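Local structure of sialidase B (Streptococcus pneumoniae TIGR4, 4XJZ) at residues F206-L211 with D224-G229. The protein catalyses hydrolysis of the alpha-(2->3)-, alpha-(2->6)- and alpha-(2->8)-glycosidic linkages of terminal sialic acids in oligosaccharides, glycoproteins and glycolipids. The protein carries 1 engineered substitution. Numbering follows the deposited sequence.
Sequences FRIPTL and DARYGG. With DMS (dimethyl sulfoxide), chain G.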
loop_
_atom_site.group_PDB
_atom_site.type_symbol
_atom_site.label_atom_id
_atom_site.label_comp_id
_atom_site.label_asym_id
_atom_site.label_seq_id
_atom_site.Cartn_x
_atom_site.Cartn_y
_atom_site.Cartn_z
ATOM N N PHE A 206 -4.878 -1.066 1.052
ATOM C CA PHE A 206 -4.246 0.200 0.691
ATOM C C PHE A 206 -2.898 -0.077 0.067
ATOM O O PHE A 206 -2.195 -1.023 0.462
ATOM C CB PHE A 206 -4.107 1.104 1.922
ATOM C CG PHE A 206 -5.430 1.494 2.510
ATOM C CD1 PHE A 206 -6.170 2.528 1.956
ATOM C CD2 PHE A 206 -5.965 0.785 3.579
ATOM C CE1 PHE A 206 -7.420 2.870 2.471
ATOM C CE2 PHE A 206 -7.212 1.110 4.092
ATOM C CZ PHE A 206 -7.941 2.152 3.540
ATOM N N ARG A 207 -2.546 0.738 -0.925
ATOM C CA ARG A 207 -1.276 0.592 -1.629
ATOM C C ARG A 207 -0.831 1.954 -2.083
ATOM O O ARG A 207 -1.652 2.873 -2.222
ATOM C CB ARG A 207 -1.439 -0.272 -2.882
ATOM C CG ARG A 207 -1.760 -1.716 -2.636
ATOM C CD ARG A 207 -0.527 -2.450 -2.216
ATOM N NE ARG A 207 0.566 -2.408 -3.202
ATOM C CZ ARG A 207 0.664 -3.217 -4.249
ATOM N NH1 ARG A 207 -0.287 -4.108 -4.479
ATOM N NH2 ARG A 207 1.697 -3.130 -5.085
ATOM N N ILE A 208 0.465 2.065 -2.346
ATOM C CA ILE A 208 1.056 3.230 -3.022
ATOM C C ILE A 208 0.960 4.527 -2.215
ATOM O O ILE A 208 0.298 5.488 -2.631
ATOM C CB ILE A 208 0.480 3.433 -4.458
ATOM C CG1 ILE A 208 0.151 2.100 -5.167
ATOM C CG2 ILE A 208 1.434 4.257 -5.311
ATOM C CD1 ILE A 208 1.347 1.145 -5.331
ATOM N N PRO A 209 1.629 4.552 -1.056
ATOM C CA PRO A 209 1.569 5.720 -0.165
ATOM C C PRO A 209 2.339 6.912 -0.692
ATOM O O PRO A 209 3.329 6.754 -1.397
ATOM C CB PRO A 209 2.241 5.208 1.102
ATOM C CG PRO A 209 3.218 4.168 0.621
ATOM C CD PRO A 209 2.451 3.470 -0.476
ATOM N N THR A 210 1.886 8.112 -0.322
ATOM C CA THR A 210 2.628 9.325 -0.624
ATOM C C THR A 210 2.616 10.199 0.620
ATOM O O THR A 210 1.729 10.074 1.465
ATOM C CB THR A 210 2.017 10.144 -1.772
ATOM O OG1 THR A 210 0.867 10.853 -1.306
ATOM C CG2 THR A 210 1.604 9.264 -2.955
ATOM N N LEU A 211 3.589 11.098 0.700
ATOM C CA LEU A 211 3.630 12.119 1.759
ATOM C C LEU A 211 4.190 13.411 1.207
ATOM O O LEU A 211 5.087 13.396 0.387
ATOM C CB LEU A 211 4.536 11.678 2.911
ATOM C CG LEU A 211 4.102 10.581 3.882
ATOM C CD1 LEU A 211 5.257 10.176 4.772
ATOM C CD2 LEU A 211 2.890 11.052 4.730
ATOM N N ASP A 224 -3.663 4.766 -2.712
ATOM C CA ASP A 224 -4.656 3.983 -3.433
ATOM C C ASP A 224 -5.525 3.268 -2.402
ATOM O O ASP A 224 -5.021 2.446 -1.622
ATOM C CB ASP A 224 -3.992 2.868 -4.263
ATOM C CG ASP A 224 -3.416 3.327 -5.590
ATOM O OD1 ASP A 224 -3.024 4.496 -5.768
ATOM O OD2 ASP A 224 -3.316 2.453 -6.479
ATOM N N ALA A 225 -6.818 3.585 -2.385
ATOM C CA ALA A 225 -7.780 2.809 -1.600
ATOM C C ALA A 225 -8.261 1.691 -2.514
ATOM O O ALA A 225 -9.034 1.931 -3.446
ATOM C CB ALA A 225 -8.949 3.700 -1.155
ATOM N N ARG A 226 -7.758 0.476 -2.270
ATOM C CA ARG A 226 -7.986 -0.659 -3.173
ATOM C C ARG A 226 -9.050 -1.592 -2.601
ATOM O O ARG A 226 -8.920 -2.082 -1.464
ATOM C CB ARG A 226 -6.675 -1.398 -3.443
ATOM C CG ARG A 226 -5.586 -0.500 -4.035
ATOM C CD ARG A 226 -4.594 -1.308 -4.848
ATOM N NE ARG A 226 -3.666 -0.445 -5.570
ATOM C CZ ARG A 226 -2.654 -0.885 -6.309
ATOM N NH1 ARG A 226 -2.434 -2.183 -6.417
ATOM N NH2 ARG A 226 -1.875 -0.026 -6.945
ATOM N N TYR A 227 -10.096 -1.822 -3.392
ATOM C CA TYR A 227 -11.283 -2.530 -2.900
ATOM C C TYR A 227 -11.265 -4.024 -3.195
ATOM O O TYR A 227 -11.641 -4.825 -2.341
ATOM C CB TYR A 227 -12.573 -1.865 -3.423
ATOM C CG TYR A 227 -12.740 -0.454 -2.898
ATOM C CD1 TYR A 227 -13.466 -0.212 -1.747
ATOM C CD2 TYR A 227 -12.145 0.618 -3.539
ATOM C CE1 TYR A 227 -13.610 1.075 -1.252
ATOM C CE2 TYR A 227 -12.264 1.898 -3.044
ATOM C CZ TYR A 227 -13.004 2.120 -1.911
ATOM O OH TYR A 227 -13.121 3.410 -1.416
ATOM N N GLY A 228 -10.846 -4.400 -4.399
ATOM C CA GLY A 228 -10.828 -5.806 -4.786
ATOM C C GLY A 228 -9.502 -6.476 -4.474
ATOM O O GLY A 228 -8.789 -6.929 -5.383
ATOM N N GLY A 229 -9.163 -6.555 -3.189
ATOM C CA GLY A 229 -7.851 -7.036 -2.786
ATOM C C GLY A 229 -6.784 -6.012 -3.141
ATOM O O GLY A 229 -7.103 -4.855 -3.456
HETATM S S DMS G . 2.037 0.204 -8.859
HETATM O O DMS G . 0.585 0.539 -8.661
HETATM C C1 DMS G . 2.356 -1.344 -7.967
HETATM C C2 DMS G . 2.248 -0.412 -10.548
HETATM O O HOH W 1 -1.436 6.436 -4.688
#
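Arg226 lies across the root of Arg207. From CB the Arg226 chain runs extended through CG to NE (chi3 172°), bringing Arg226 CD to 3.6 Å from Arg207 CG. Arg226 NE then sits 3.5 Å from Arg207 CB, which packs on one face of the guanidinium. In the guanidinium plane, NE and NH2 grip the same carboxylate oxygen side-on: Arg226 NE meets the anti lone pair of Asp224 OD2 at 3.1 Å, whereas Arg226 NH2, 2.9 Å from Asp224 OD2, comes in from above the carboxylate plane. NH2 also touches Ile208 CG1 and donates to the oxygen of a dimethyl sulfoxide, probably from the crystallisation liquor. Arg226 NH1 stands 3.5 Å from Arg207 NH1, the planes 44° apart; Asp232, the probable proton acceptor, pairs with Arg226 NH1, and Glu631 with Arg207 NE. Arg207, in the FRIP motif of sialidases, probably binds the substrate.

Beneath this, Arg207 and Asp224 form an antiparallel hydrogen-bonded pair, Asp224 N to Arg207 O at 2.8 Å and Arg207 N to Asp224 O at 3.1 Å. Strand 205-207 thus edges 219-226, which pairs in turn with 237-244 in one antiparallel blade of the propeller; strand 286-294 adds Ile288 against Arg226 and Asp224.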